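Local atomic coordinates of ABC transporter, periplasmic substrate-binding protein (Thermotoga maritima, PDB entry 2HPG), a protein that probably captures a small solute in the periplasm and hands it to a tripartite ATP-independent (TRAP) membrane transporter for uptake. Residues G186-A191 / D198-T203; E103-L108 / E259-I264. All blocks are in the same frame, centred on the assembly; numbering follows the deposited sequence.

Contact 1 (G186-A191 / D198-T203); sequences GEIYTA and DGAELT
Between Ala-200 and Leu-202, the two strand residues that meet Ile-188, lies Glu-201, whose atom OE1 is gripped by two groups: a salt bridge from Arg-142 NH2 and a hydrogen bond with Thr-163 OG1. Its other oxygen, OE2, is bonded to His-224 NE2. The strand alternates. Glu-201 turns to one face, against Trp-169 and Ile-173 of helix 167-176. Ala-200 and Leu-202 turn to the other, where the first turn of helix 188-193 packs.

Across the two segments the touching atoms are all carbon, and the contact rests on Ile-188. CG2 of Ile-188 lies anti to the backbone N, and this branch meets Ala-200, with CG2 4.1 Å from Ala-200 CB. The other branch, CG1, is anti to the carbonyl carbon and runs on extended (chi2 169°), which carries the terminal methyl along the strand toward Leu-202. CD1 of Ile-188 is 4.3 Å from CD1 of Leu-202 and 4.4 Å from its CD2, so it faces the fork of the leucine. One isoleucine thus spans two strand residues, a different branch for each. The backbones stay apart: the nearest CA atoms, those of Ile-188 and Ala-200, are 7.7 Å from each other.

On the helix, Ala-191 N is bonded to Glu-187 O at 2.8 Å, closing the turn that presents Ile-188. The strand is held at both edges, by Val-145 and His-143 of the antiparallel strand 130-146 and by the parallel strand 160-162. The side chain of Arg-162 also touches Ile-188, Ala-200 and Leu-202. This is helix-on-sheet packing within one lobe of the binding protein. Its chemistry is divided by face: methyl groups seat the helix on one side, while a buried carboxylate is compensated on the other.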
# COMPACT_ATOMS: atom_id res chain seq x y z
N GLY A 186 7.98 -13.96 2.56
CA GLY A 186 8.08 -15.17 3.37
C GLY A 186 9.51 -15.64 3.57
O GLY A 186 9.76 -16.52 4.38
N GLU A 187 10.45 -15.05 2.83
CA GLU A 187 11.87 -15.42 2.93
C GLU A 187 12.77 -14.36 3.57
O GLU A 187 13.99 -14.53 3.62
CB GLU A 187 12.40 -15.76 1.53
CG GLU A 187 12.29 -17.25 1.16
CD GLU A 187 12.69 -17.49 -0.27
OE1 GLU A 187 13.58 -18.34 -0.51
OE2 GLU A 187 12.12 -16.80 -1.16
N ILE A 188 12.18 -13.28 4.08
CA ILE A 188 12.96 -12.21 4.73
C ILE A 188 13.71 -12.78 5.94
O ILE A 188 14.89 -12.54 6.11
CB ILE A 188 12.04 -11.01 5.18
CG1 ILE A 188 11.37 -10.32 3.99
CG2 ILE A 188 12.84 -9.95 5.93
CD1 ILE A 188 10.25 -9.32 4.44
N TYR A 189 13.02 -13.55 6.78
CA TYR A 189 13.68 -14.14 7.94
C TYR A 189 14.92 -14.95 7.52
O TYR A 189 16.02 -14.74 8.06
CB TYR A 189 12.69 -15.01 8.73
CG TYR A 189 13.18 -15.42 10.09
CD1 TYR A 189 12.63 -14.88 11.25
CD2 TYR A 189 14.19 -16.35 10.23
CE1 TYR A 189 13.08 -15.26 12.51
CE2 TYR A 189 14.66 -16.72 11.47
CZ TYR A 189 14.09 -16.19 12.61
OH TYR A 189 14.57 -16.58 13.85
N THR A 190 14.74 -15.84 6.53
CA THR A 190 15.85 -16.65 5.97
C THR A 190 16.97 -15.79 5.42
O THR A 190 18.16 -16.08 5.63
CB THR A 190 15.34 -17.53 4.81
OG1 THR A 190 14.24 -18.32 5.25
CG2 THR A 190 16.44 -18.45 4.29
N ALA A 191 16.60 -14.75 4.68
CA ALA A 191 17.61 -13.83 4.12
C ALA A 191 18.44 -13.12 5.21
O ALA A 191 19.63 -12.91 5.04
CB ALA A 191 16.96 -12.82 3.19
N ASP A 198 20.76 -7.26 5.20
CA ASP A 198 21.09 -6.68 6.51
C ASP A 198 19.84 -6.24 7.28
O ASP A 198 19.88 -6.05 8.50
CB ASP A 198 21.98 -5.46 6.35
CG ASP A 198 23.29 -5.79 5.71
OD1 ASP A 198 23.93 -6.78 6.13
OD2 ASP A 198 23.71 -5.05 4.79
N GLY A 199 18.74 -6.08 6.57
CA GLY A 199 17.50 -5.61 7.19
C GLY A 199 16.37 -5.49 6.20
O GLY A 199 16.46 -5.97 5.06
N ALA A 200 15.30 -4.86 6.64
CA ALA A 200 14.09 -4.69 5.85
C ALA A 200 13.46 -3.35 6.22
O ALA A 200 14.04 -2.56 6.95
CB ALA A 200 13.11 -5.84 6.11
N GLU A 201 12.28 -3.08 5.67
CA GLU A 201 11.57 -1.88 5.99
C GLU A 201 10.11 -2.25 5.92
O GLU A 201 9.65 -2.74 4.90
CB GLU A 201 11.98 -0.74 5.04
CG GLU A 201 11.84 -1.02 3.58
CD GLU A 201 10.46 -0.77 3.02
OE1 GLU A 201 10.10 -1.42 2.03
OE2 GLU A 201 9.74 0.07 3.57
N LEU A 202 9.41 -2.15 7.05
CA LEU A 202 8.13 -2.83 7.24
C LEU A 202 7.29 -2.09 8.27
O LEU A 202 7.75 -1.17 8.91
CB LEU A 202 8.37 -4.27 7.76
CG LEU A 202 9.06 -5.27 6.82
CD1 LEU A 202 9.41 -6.57 7.58
CD2 LEU A 202 8.23 -5.61 5.58
N THR A 203 6.03 -2.51 8.41
CA THR A 203 5.20 -2.07 9.51
C THR A 203 5.47 -2.94 10.75
O THR A 203 6.07 -3.99 10.63
CB THR A 203 3.74 -2.26 9.15
OG1 THR A 203 3.49 -3.66 9.03
CG2 THR A 203 3.43 -1.56 7.82

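Contact 2 (E103-L108 / E259-I264); sequences EAIEVL and EVSLKI
Ile-105 packs against Ser-261 and Leu-262 where helix 101-112 meets the middle of helix 243-278. The latter is a very long helix of the kind that runs between the two lobes in TRAP solute-binding proteins. This is helix-to-helix packing. Within 103-108, Ile-105 alone reaches 259-264, where it meets two consecutive residues.

The cross-helix contacts are van der Waals. Ile-105 has CG1 beside the backbone N, and chi2 of -46° then bends the chain rather than extending it. The bend turns the terminal methyl to the serine, and CD1 of Ile-105 stands 4.0 Å from Ser-261 CB. The methylene above it serves the leucine: CG1 of Ile-105 is 4.3 Å from CD2 of Leu-262. Leu-262 sets off along the flank of its helix, and one methyl then reaches back to the isoleucine. Both contacts are at ordinary apolar range, and the CA atoms of Ile-105 and Ser-261 are 8.2 Å apart.

The polar contacts run within each helix, to strand 130-146 or to helix 22-37. Backbone bonds of the helical i to i-4 type hold both segments, among them Val-107 N to Glu-103 O at 3.0 Å and Ile-264 N to Val-260 O at 2.9 Å. Glu-106 OE2 forms a salt bridge with Lys-110, one turn on. Glu-259 OE2 forms one with Lys-29 of helix 22-37. Leu-108 leans on Phe-135, Tyr-136 and Val-138, so the short helix also rests on that strand. Ser-261 gives carbon to Ile-105 and oxygen to other partners. With chi1 of -61° its OG has Gly-257 O as main partner and accepts from Val-138 N, while Tyr-136 O must share or compete for its single proton.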
# COMPACT_ATOMS: atom_id res chain seq x y z
N GLU A 103 -5.52 13.20 8.90
CA GLU A 103 -5.03 14.06 7.82
C GLU A 103 -4.66 13.29 6.55
O GLU A 103 -4.82 13.79 5.44
CB GLU A 103 -3.81 14.87 8.28
CG GLU A 103 -4.14 15.98 9.26
CD GLU A 103 -2.94 16.81 9.69
OE1 GLU A 103 -1.81 16.60 9.19
OE2 GLU A 103 -3.12 17.69 10.54
N ALA A 104 -4.12 12.08 6.73
CA ALA A 104 -3.73 11.23 5.60
C ALA A 104 -4.96 10.85 4.75
O ALA A 104 -4.92 10.96 3.53
CB ALA A 104 -3.00 9.97 6.11
N ILE A 105 -6.04 10.43 5.42
CA ILE A 105 -7.32 10.10 4.79
C ILE A 105 -7.95 11.30 4.10
O ILE A 105 -8.51 11.17 3.01
CB ILE A 105 -8.36 9.59 5.85
CG1 ILE A 105 -7.96 8.20 6.39
CG2 ILE A 105 -9.79 9.56 5.28
CD1 ILE A 105 -7.54 7.18 5.33
N GLU A 106 -7.86 12.47 4.73
CA GLU A 106 -8.40 13.69 4.12
C GLU A 106 -7.64 14.08 2.86
O GLU A 106 -8.26 14.47 1.88
CB GLU A 106 -8.46 14.86 5.13
CG GLU A 106 -9.10 16.14 4.55
CD GLU A 106 -10.42 15.87 3.77
OE1 GLU A 106 -11.36 15.25 4.33
OE2 GLU A 106 -10.50 16.28 2.59
N VAL A 107 -6.32 13.97 2.88
CA VAL A 107 -5.51 14.18 1.67
C VAL A 107 -5.89 13.22 0.53
O VAL A 107 -5.93 13.63 -0.63
CB VAL A 107 -3.99 14.06 1.98
CG1 VAL A 107 -3.20 13.57 0.78
CG2 VAL A 107 -3.45 15.40 2.42
N LEU A 108 -6.13 11.96 0.87
CA LEU A 108 -6.54 10.95 -0.12
C LEU A 108 -7.88 11.35 -0.76
O LEU A 108 -8.02 11.30 -1.97
CB LEU A 108 -6.64 9.55 0.52
CG LEU A 108 -5.34 8.90 0.99
CD1 LEU A 108 -5.57 7.47 1.49
CD2 LEU A 108 -4.28 8.91 -0.09
N GLU A 259 -12.35 2.89 7.30
CA GLU A 259 -12.49 2.28 8.63
C GLU A 259 -11.25 1.46 9.04
O GLU A 259 -10.74 1.64 10.16
CB GLU A 259 -13.73 1.39 8.66
CG GLU A 259 -14.05 0.76 10.00
CD GLU A 259 -15.20 -0.25 9.92
OE1 GLU A 259 -15.75 -0.48 8.81
OE2 GLU A 259 -15.55 -0.84 10.97
N VAL A 260 -10.80 0.56 8.18
CA VAL A 260 -9.64 -0.27 8.57
C VAL A 260 -8.33 0.55 8.56
O VAL A 260 -7.47 0.33 9.37
CB VAL A 260 -9.53 -1.56 7.73
CG1 VAL A 260 -9.14 -1.27 6.27
CG2 VAL A 260 -8.56 -2.56 8.41
N SER A 261 -8.21 1.52 7.67
CA SER A 261 -7.03 2.40 7.64
C SER A 261 -6.79 3.13 8.95
O SER A 261 -5.66 3.22 9.43
CB SER A 261 -7.19 3.43 6.53
OG SER A 261 -7.30 2.80 5.27
N LEU A 262 -7.85 3.64 9.54
CA LEU A 262 -7.75 4.36 10.80
C LEU A 262 -7.51 3.43 11.96
O LEU A 262 -6.81 3.80 12.88
CB LEU A 262 -9.01 5.16 11.07
CG LEU A 262 -9.14 6.42 10.20
CD1 LEU A 262 -10.57 6.89 10.26
CD2 LEU A 262 -8.21 7.50 10.67
N LYS A 263 -8.13 2.25 11.95
CA LYS A 263 -7.87 1.25 12.99
C LYS A 263 -6.41 0.81 12.96
O LYS A 263 -5.74 0.71 13.99
CB LYS A 263 -8.78 0.04 12.82
CG LYS A 263 -8.93 -0.82 14.08
CD LYS A 263 -9.65 -2.14 13.82
CE LYS A 263 -10.01 -2.83 15.16
NZ LYS A 263 -10.42 -4.26 15.02
N ILE A 264 -5.91 0.54 11.77
CA ILE A 264 -4.49 0.23 11.58
C ILE A 264 -3.60 1.36 12.11
O ILE A 264 -2.70 1.12 12.92
CB ILE A 264 -4.16 -0.09 10.09
CG1 ILE A 264 -4.74 -1.44 9.68
CG2 ILE A 264 -2.66 -0.14 9.87
CD1 ILE A 264 -4.55 -1.77 8.21

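Contact 1 and contact 2 have centres 26 Å apart. Their nearest atoms come to about 7 Å without touching. Along the chain the order is 103-108, 186-191, 198-203, 259-264, so contact 1 is nested inside the loop that contact 2 closes. Strand 130-146 is common ground. Its residues 142 to 145 border strand 199-202 of contact 1, and its residues 135 to 138 lie beside the helices of contact 2. Contact 1 lies in one lobe, as judged from the family fold, while contact 2 sits nearer the chain centre, on the long helix 243-278. Both contacts lie beside this one long strand, which runs from the lobe of contact 1 to the long helix.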